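Local atomic coordinates of discoidin-2 (PDB entry 2VM9), a protein that acts as a galactose-binding lectin, recognising galactosides and N-acetylgalactosamine, and may be needed for spore formation and building of the spore coat. Residues H72-T78 / R148-L154; W87-L93 / E109-K115; S175-G179 / N241-D245. All coordinates share one frame; numbering follows the deposited sequence.

Interaction 1: H72-T78 / R148-L154; sequences HFVAIST and RWELYAL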
# COMPACT_ATOMS: atom_id res chain seq x y z
N HIS A 72 10.22 -7.34 3.76
CA HIS A 72 11.23 -7.92 4.61
C HIS A 72 11.75 -9.14 3.88
O HIS A 72 11.13 -10.21 3.93
CB HIS A 72 10.62 -8.29 5.97
CG HIS A 72 10.31 -7.09 6.81
ND1 HIS A 72 9.13 -6.40 6.71
CD2 HIS A 72 11.06 -6.43 7.73
CE1 HIS A 72 9.14 -5.38 7.55
NE2 HIS A 72 10.31 -5.37 8.17
N PHE A 73 12.86 -8.96 3.15
CA PHE A 73 13.40 -10.05 2.36
C PHE A 73 14.18 -11.00 3.24
O PHE A 73 15.11 -10.58 3.93
CB PHE A 73 14.32 -9.51 1.27
CG PHE A 73 13.59 -8.79 0.16
CD1 PHE A 73 12.79 -9.49 -0.73
CD2 PHE A 73 13.72 -7.41 0.01
CE1 PHE A 73 12.11 -8.80 -1.79
CE2 PHE A 73 13.08 -6.70 -1.03
CZ PHE A 73 12.25 -7.41 -1.93
N VAL A 74 13.80 -12.28 3.20
CA VAL A 74 14.43 -13.31 4.04
C VAL A 74 15.45 -14.17 3.28
O VAL A 74 16.32 -14.80 3.89
CB VAL A 74 13.38 -14.23 4.75
CG1 VAL A 74 12.50 -13.39 5.66
CG2 VAL A 74 12.53 -15.04 3.73
N ALA A 75 15.32 -14.23 1.95
CA ALA A 75 16.31 -14.99 1.18
C ALA A 75 16.28 -14.58 -0.27
O ALA A 75 15.31 -13.96 -0.75
CB ALA A 75 16.05 -16.52 1.28
N ILE A 76 17.38 -14.91 -0.95
CA ILE A 76 17.44 -14.83 -2.42
C ILE A 76 17.95 -16.17 -2.92
O ILE A 76 18.83 -16.79 -2.28
CB ILE A 76 18.37 -13.68 -2.87
CG1 ILE A 76 18.40 -13.57 -4.41
CG2 ILE A 76 19.82 -13.87 -2.31
CD1 ILE A 76 19.18 -12.36 -4.87
N SER A 77 17.43 -16.62 -4.06
CA SER A 77 17.95 -17.81 -4.70
C SER A 77 18.35 -17.43 -6.12
O SER A 77 17.60 -16.71 -6.78
CB SER A 77 16.88 -18.89 -4.79
OG SER A 77 16.66 -19.41 -3.49
N THR A 78 19.50 -17.91 -6.57
CA THR A 78 19.92 -17.72 -7.97
C THR A 78 20.25 -19.06 -8.62
O THR A 78 20.56 -20.05 -7.95
CB THR A 78 21.13 -16.75 -8.13
OG1 THR A 78 22.31 -17.36 -7.59
CG2 THR A 78 20.86 -15.41 -7.40
N ARG A 148 18.69 -16.95 -13.42
CA ARG A 148 17.32 -17.01 -12.97
C ARG A 148 17.37 -16.83 -11.45
O ARG A 148 18.40 -17.09 -10.84
CB ARG A 148 16.66 -18.34 -13.33
CG ARG A 148 16.43 -18.50 -14.83
CD ARG A 148 15.98 -19.94 -15.17
NE ARG A 148 17.13 -20.85 -15.04
CZ ARG A 148 17.05 -22.18 -15.08
NH1 ARG A 148 15.86 -22.78 -15.26
NH2 ARG A 148 18.15 -22.92 -14.92
N TRP A 149 16.28 -16.34 -10.85
CA TRP A 149 16.31 -16.00 -9.44
C TRP A 149 14.91 -15.88 -8.86
O TRP A 149 13.91 -15.82 -9.60
CB TRP A 149 17.09 -14.69 -9.20
CG TRP A 149 16.47 -13.45 -9.77
CD1 TRP A 149 15.74 -13.32 -10.94
CD2 TRP A 149 16.53 -12.15 -9.19
NE1 TRP A 149 15.35 -11.99 -11.10
CE2 TRP A 149 15.85 -11.26 -10.06
CE3 TRP A 149 17.12 -11.63 -8.03
CZ2 TRP A 149 15.71 -9.89 -9.77
CZ3 TRP A 149 17.00 -10.29 -7.75
CH2 TRP A 149 16.30 -9.42 -8.64
N GLU A 150 14.88 -15.84 -7.53
CA GLU A 150 13.66 -15.57 -6.81
C GLU A 150 14.05 -14.82 -5.54
O GLU A 150 15.17 -14.96 -5.02
CB GLU A 150 12.91 -16.86 -6.49
CG GLU A 150 11.58 -16.69 -5.71
CD GLU A 150 10.59 -15.77 -6.44
OE1 GLU A 150 9.62 -16.30 -7.02
OE2 GLU A 150 10.77 -14.54 -6.42
N LEU A 151 13.12 -13.99 -5.08
CA LEU A 151 13.30 -13.21 -3.87
C LEU A 151 12.20 -13.63 -2.94
O LEU A 151 11.03 -13.64 -3.36
CB LEU A 151 13.14 -11.73 -4.20
CG LEU A 151 14.34 -11.08 -4.89
CD1 LEU A 151 13.94 -9.77 -5.52
CD2 LEU A 151 15.54 -10.90 -3.88
N TYR A 152 12.56 -13.95 -1.69
CA TYR A 152 11.60 -14.46 -0.69
C TYR A 152 11.40 -13.41 0.39
O TYR A 152 12.36 -12.85 0.90
CB TYR A 152 12.09 -15.77 -0.06
CG TYR A 152 12.24 -16.83 -1.10
CD1 TYR A 152 11.15 -17.61 -1.48
CD2 TYR A 152 13.47 -17.00 -1.76
CE1 TYR A 152 11.25 -18.55 -2.46
CE2 TYR A 152 13.60 -17.96 -2.76
CZ TYR A 152 12.49 -18.75 -3.09
OH TYR A 152 12.55 -19.68 -4.06
N ALA A 153 10.13 -13.13 0.70
CA ALA A 153 9.82 -12.08 1.68
C ALA A 153 8.86 -12.63 2.73
O ALA A 153 8.15 -13.61 2.49
CB ALA A 153 9.19 -10.85 0.96
N LEU A 154 8.82 -11.99 3.90
CA LEU A 154 7.79 -12.35 4.86
C LEU A 154 6.41 -12.07 4.29
O LEU A 154 6.23 -11.10 3.59
CB LEU A 154 7.94 -11.52 6.14
CG LEU A 154 9.21 -11.78 6.94
CD1 LEU A 154 9.24 -10.84 8.15
CD2 LEU A 154 9.26 -13.26 7.35
O HOH W 1 7.55 -8.71 3.51
O HOH W 2 14.68 -21.44 -3.66
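A classic beta bulge marks this antiparallel pairing, with V74 and A75 of one strand both facing Y152 of the other. Y152 O takes the N-H of V74 N at 2.8 Å and, weakly, that of A75 N at 3.4 Å, while Y152 N returns a bond of 2.9 Å to A75 O that is nearly straight (169°). Beyond the bulge the register is regular again, and S77 and E150 exchange two backbone bonds.

Both strands belong to the beta-sandwich of the F5/8 type C (discoidin) domain, and their inner side carries F73, I76, L151 and W149. I76 extends with CG1 anti to the backbone N (chi1 -178°), bringing CD1 in plane to the indole edge of W149 at CE3, 3.8 Å away. L151 CD2 lies alongside I76 CG1, and F73 CE1 rests on L151 CB at 3.9 Å. I134 and Y91, from the facing sheet, pack against this layer.

On the outer side the Y152 ring lies along the neighbouring strand, its CE2 edge 3.5 Å from S77 OG and one face over E150 CG. A water joins Y152 OH to S77 OG, which also bonds T122. Near the strand end L154 straddles two partners: CD1 meets H72 CB at 3.6 Å and CD2 meets V74 CG1 at 3.7 Å. The imidazole NE2 of H72 is hydrogen-bonded to N257 of the second subunit.

Interaction 2: W87-L93 / E109-K115; sequences WVTSYKL and EIINANK
Y91 and I111 form the apolar centre of this beta hairpin, which joins strands 87-96 and 102-112 at one margin of the discoidin-domain sandwich. The Y91 side chain takes the position between its backbone N and carbonyl carbon (chi1 61°), and from there the ring swings toward the partner strand. I111 reaches it with two branches: CG2 sits over one ring face as a CH-pi contact, 4.2 Å from the centroid, whereas CD1 comes to within 3.6 Å of Y91 CE1. The ring is met on another side by A113, whose CB lies near the ring plane, 3.6 Å from Y91 CE2. L93 extends the cluster, its CD1 touching I111 CD1, and I76 and I123 of the other sheet continue the core inward.

Outside this centre, aliphatic chains cover the flanks. K92 runs extended beyond CG, and its CE passes I110 CG1 at 3.5 Å; I110 CG2 packs against CB and OG of S90, whose hydroxyl is bonded to T140.

The backbone supplies the polar edge. Y91 and I111 bond each other in both directions, the short arm being I111 N to Y91 O at 2.7 Å, nearly along the C=O axis. Past N112 the regular pairing ends, yet two more bonds hold the chain: A113 N reaches T89 O at 2.8 Å from well above the carbonyl plane (53°), and N114 N reaches V88 O in the plane of that carbonyl. At the far end the W87 indole lies with one face against the backbone of K115, its NE1 3.3 Å from K115 C. Between the two backbones a water donates one hydrogen bond to T89 O and another to N114 O.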
# COMPACT_ATOMS: atom_id res chain seq x y z
N TRP A 87 26.18 -18.75 -16.50
CA TRP A 87 25.68 -18.57 -15.13
C TRP A 87 26.51 -17.50 -14.41
O TRP A 87 27.68 -17.27 -14.75
CB TRP A 87 25.69 -19.90 -14.31
CG TRP A 87 26.98 -20.69 -14.35
CD1 TRP A 87 28.10 -20.50 -13.56
CD2 TRP A 87 27.25 -21.83 -15.17
NE1 TRP A 87 29.05 -21.47 -13.84
CE2 TRP A 87 28.56 -22.29 -14.84
CE3 TRP A 87 26.51 -22.51 -16.17
CZ2 TRP A 87 29.16 -23.38 -15.49
CZ3 TRP A 87 27.10 -23.64 -16.79
CH2 TRP A 87 28.42 -24.05 -16.44
N VAL A 88 25.88 -16.82 -13.46
CA VAL A 88 26.61 -15.86 -12.65
C VAL A 88 27.30 -16.59 -11.51
O VAL A 88 26.66 -17.32 -10.77
CB VAL A 88 25.65 -14.76 -12.15
CG1 VAL A 88 26.33 -13.87 -11.11
CG2 VAL A 88 25.15 -13.96 -13.38
N THR A 89 28.61 -16.37 -11.37
CA THR A 89 29.39 -17.10 -10.37
C THR A 89 29.54 -16.32 -9.06
O THR A 89 29.85 -16.91 -8.01
CB THR A 89 30.79 -17.45 -10.92
OG1 THR A 89 31.39 -16.25 -11.43
CG2 THR A 89 30.71 -18.51 -12.01
N SER A 90 29.35 -15.00 -9.08
CA SER A 90 29.33 -14.21 -7.85
C SER A 90 28.59 -12.92 -8.10
O SER A 90 28.55 -12.45 -9.24
CB SER A 90 30.76 -13.92 -7.32
OG SER A 90 31.45 -12.91 -8.06
N TYR A 91 28.03 -12.36 -7.04
CA TYR A 91 27.35 -11.07 -7.18
C TYR A 91 27.34 -10.30 -5.86
O TYR A 91 27.64 -10.85 -4.78
CB TYR A 91 25.90 -11.30 -7.68
CG TYR A 91 25.04 -12.14 -6.73
CD1 TYR A 91 24.34 -11.53 -5.68
CD2 TYR A 91 24.89 -13.52 -6.92
CE1 TYR A 91 23.54 -12.30 -4.81
CE2 TYR A 91 24.08 -14.29 -6.06
CZ TYR A 91 23.42 -13.66 -5.02
OH TYR A 91 22.61 -14.40 -4.19
N LYS A 92 27.02 -9.02 -5.99
CA LYS A 92 26.74 -8.13 -4.85
C LYS A 92 25.25 -7.79 -4.86
O LYS A 92 24.54 -7.97 -5.87
CB LYS A 92 27.55 -6.84 -4.96
CG LYS A 92 29.08 -7.03 -4.78
CD LYS A 92 29.81 -5.71 -5.02
CE LYS A 92 31.31 -5.95 -4.93
NZ LYS A 92 32.09 -4.66 -4.88
N LEU A 93 24.77 -7.30 -3.72
CA LEU A 93 23.38 -6.87 -3.59
C LEU A 93 23.37 -5.45 -3.07
O LEU A 93 24.20 -5.08 -2.23
CB LEU A 93 22.60 -7.77 -2.63
CG LEU A 93 22.27 -9.19 -3.05
CD1 LEU A 93 21.72 -9.95 -1.81
CD2 LEU A 93 21.26 -9.21 -4.26
N GLU A 109 29.62 -7.13 0.36
CA GLU A 109 30.02 -8.54 0.36
C GLU A 109 29.82 -9.13 -1.02
O GLU A 109 28.76 -8.98 -1.62
CB GLU A 109 29.21 -9.37 1.37
CG GLU A 109 29.54 -10.88 1.33
CD GLU A 109 28.60 -11.76 2.14
OE1 GLU A 109 27.64 -11.25 2.77
OE2 GLU A 109 28.81 -13.00 2.13
N ILE A 110 30.85 -9.82 -1.53
CA ILE A 110 30.68 -10.55 -2.78
C ILE A 110 30.14 -11.93 -2.42
O ILE A 110 30.81 -12.69 -1.71
CB ILE A 110 32.00 -10.59 -3.60
CG1 ILE A 110 32.39 -9.17 -4.01
CG2 ILE A 110 31.85 -11.53 -4.85
CD1 ILE A 110 33.68 -9.03 -4.78
N ILE A 111 28.95 -12.24 -2.89
CA ILE A 111 28.27 -13.50 -2.59
C ILE A 111 28.65 -14.54 -3.62
O ILE A 111 28.58 -14.29 -4.83
CB ILE A 111 26.75 -13.29 -2.58
CG1 ILE A 111 26.40 -12.32 -1.44
CG2 ILE A 111 25.99 -14.63 -2.54
CD1 ILE A 111 25.04 -11.70 -1.55
N ASN A 112 29.09 -15.70 -3.15
CA ASN A 112 29.44 -16.77 -4.08
C ASN A 112 28.17 -17.40 -4.62
O ASN A 112 27.26 -17.73 -3.85
CB ASN A 112 30.30 -17.81 -3.38
CG ASN A 112 31.66 -17.27 -2.99
OD1 ASN A 112 32.31 -16.58 -3.78
ND2 ASN A 112 32.09 -17.56 -1.76
N ALA A 113 28.08 -17.54 -5.93
CA ALA A 113 26.83 -17.95 -6.52
C ALA A 113 26.95 -19.26 -7.28
O ALA A 113 27.38 -20.28 -6.71
CB ALA A 113 26.22 -16.80 -7.39
N ASN A 114 26.57 -19.26 -8.56
CA ASN A 114 26.35 -20.51 -9.27
C ASN A 114 27.58 -21.10 -9.96
O ASN A 114 28.57 -20.40 -10.21
CB ASN A 114 25.20 -20.34 -10.25
CG ASN A 114 23.93 -19.95 -9.54
OD1 ASN A 114 23.57 -18.76 -9.51
ND2 ASN A 114 23.28 -20.93 -8.88
N LYS A 115 27.52 -22.41 -10.24
CA LYS A 115 28.61 -23.10 -10.91
C LYS A 115 28.10 -24.05 -11.99
O LYS A 115 28.84 -24.89 -12.52
CB LYS A 115 29.45 -23.86 -9.86
CG LYS A 115 30.26 -22.97 -8.95
CD LYS A 115 31.15 -23.81 -8.05
CE LYS A 115 31.87 -22.90 -7.07
NZ LYS A 115 32.25 -23.68 -5.83
O HOH W 3 23.57 -17.53 -12.13
O HOH W 4 30.68 -19.65 -8.32
O HOH W 5 26.54 -7.31 -1.30

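Interaction 3: S175-G179 / N241-D245; sequences SLNSG and NAVYD
L176 O accepts the N-H of V243 N at 2.8 Å, the one direct hydrogen bond between loop segment 175-179 and segment 241-245. The donor stands 45° out of the carbonyl plane, so the oxygen is approached from above rather than on a lone pair. Next to this bond lies a water that accepts from L176 N and can donate to V243 O, each at 2.8 Å. L176 is thus bonded to V243 directly through its backbone O, and its backbone N may be linked to the same residue through solvent. Their side chains add an apolar contact, L176 CB lying 3.9 Å from V243 CB, and I171 packs on both of them.

N177 occupies the other flank. Its CG is turned away from its own backbone N (chi1 -157°), which carries the amide across to Y244. There OD1 lies 3.6 Å from Y244 CB and ND2 3.8 Å from Y244 CD1, with the amide and ring planes almost perpendicular (83°). A water lies 2.6 Å from N177 OD1 and also near A242 O, and can donate to either; it has more acceptors in reach than protons, so the two bonds may not be made together. A242 CB touches N177 O at 3.5 Å. The phenol ring of Y244 also makes a cation-pi contact with R174 and packs on Q216 of the third subunit.

In strand 243-254, Y244 and D245 both face D209 in a classic beta bulge, and just ahead of the strand N241 OD1 is hydrogen-bonded to R218 NH1. D209 and R218 are both carbohydrate-binding residues, so this pairing of loop and strand lies beside the sugar-binding site of the H-type lectin domain.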
# COMPACT_ATOMS: atom_id res chain seq x y z
N SER A 175 -30.85 12.73 28.47
CA SER A 175 -31.34 11.36 28.55
C SER A 175 -30.84 10.60 29.78
O SER A 175 -31.57 9.75 30.32
CB SER A 175 -30.93 10.57 27.30
OG SER A 175 -31.73 10.96 26.24
N LEU A 176 -29.59 10.86 30.19
CA LEU A 176 -29.00 10.18 31.34
C LEU A 176 -28.86 11.09 32.56
O LEU A 176 -28.20 10.72 33.55
CB LEU A 176 -27.63 9.59 30.97
CG LEU A 176 -27.64 8.45 29.94
CD1 LEU A 176 -26.20 7.92 29.84
CD2 LEU A 176 -28.62 7.30 30.30
N ASN A 177 -29.50 12.24 32.50
CA ASN A 177 -29.35 13.25 33.54
C ASN A 177 -30.29 13.13 34.73
O ASN A 177 -30.40 14.05 35.54
CB ASN A 177 -29.47 14.66 32.94
CG ASN A 177 -28.78 15.69 33.82
OD1 ASN A 177 -27.63 15.47 34.25
ND2 ASN A 177 -29.46 16.82 34.08
N SER A 178 -30.95 11.98 34.86
CA SER A 178 -31.85 11.73 35.99
C SER A 178 -32.06 10.24 36.12
O SER A 178 -31.77 9.49 35.20
CB SER A 178 -33.22 12.41 35.77
OG SER A 178 -33.88 11.90 34.62
N GLY A 179 -32.59 9.82 37.26
CA GLY A 179 -32.94 8.41 37.43
C GLY A 179 -32.02 7.61 38.32
O GLY A 179 -31.03 8.12 38.86
N ASN A 241 -26.07 8.27 39.44
CA ASN A 241 -25.40 9.37 38.76
C ASN A 241 -26.30 10.04 37.75
O ASN A 241 -26.95 9.37 36.96
CB ASN A 241 -24.16 8.87 38.02
CG ASN A 241 -23.08 8.44 38.98
OD1 ASN A 241 -23.13 7.35 39.54
ND2 ASN A 241 -22.07 9.29 39.14
N ALA A 242 -26.28 11.37 37.77
CA ALA A 242 -26.96 12.19 36.77
C ALA A 242 -25.87 12.60 35.77
O ALA A 242 -24.99 13.41 36.09
CB ALA A 242 -27.58 13.42 37.43
N VAL A 243 -25.93 12.04 34.57
CA VAL A 243 -24.94 12.38 33.53
C VAL A 243 -25.59 13.38 32.57
O VAL A 243 -26.62 13.07 31.97
CB VAL A 243 -24.48 11.13 32.75
CG1 VAL A 243 -23.60 11.54 31.53
CG2 VAL A 243 -23.75 10.15 33.69
N TYR A 244 -25.01 14.58 32.46
CA TYR A 244 -25.57 15.67 31.64
C TYR A 244 -25.21 15.50 30.17
O TYR A 244 -26.07 15.60 29.28
CB TYR A 244 -25.05 17.01 32.19
CG TYR A 244 -25.71 18.23 31.60
CD1 TYR A 244 -26.74 18.86 32.29
CD2 TYR A 244 -25.30 18.74 30.37
CE1 TYR A 244 -27.34 19.98 31.79
CE2 TYR A 244 -25.91 19.87 29.84
CZ TYR A 244 -26.92 20.48 30.58
OH TYR A 244 -27.56 21.61 30.09
N ASP A 245 -23.93 15.21 29.91
CA ASP A 245 -23.49 14.90 28.55
C ASP A 245 -22.15 14.13 28.61
O ASP A 245 -21.41 14.22 29.60
CB ASP A 245 -23.31 16.19 27.72
CG ASP A 245 -23.28 15.94 26.21
OD1 ASP A 245 -23.72 14.86 25.78
OD2 ASP A 245 -22.83 16.83 25.46
O HOH W 6 -27.77 12.89 29.46
O HOH W 7 -25.59 16.28 35.70

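Interactions 1 and 2 belong to one discoidin domain, their centres 14 Å apart, and meet across the interior of its sandwich. T78 OG1 of the first is probably hydrogen-bonded to N114 OD1 of the second at 2.7 Å, I76 CG2 packs against Y91 OH at 3.4 Å, and T78 CG2 touches Y91 CE2 at 3.7 Å. The calcium ion is about 11 Å from the side chain of R148 and is not contacted by interaction 1. Interaction 3 is in the lectin-like region, with its centre about 61 Å from that of interaction 1 and 74 Å from that of interaction 2. It neighbours the carbohydrate site, which is thus remote from the two sandwich contacts.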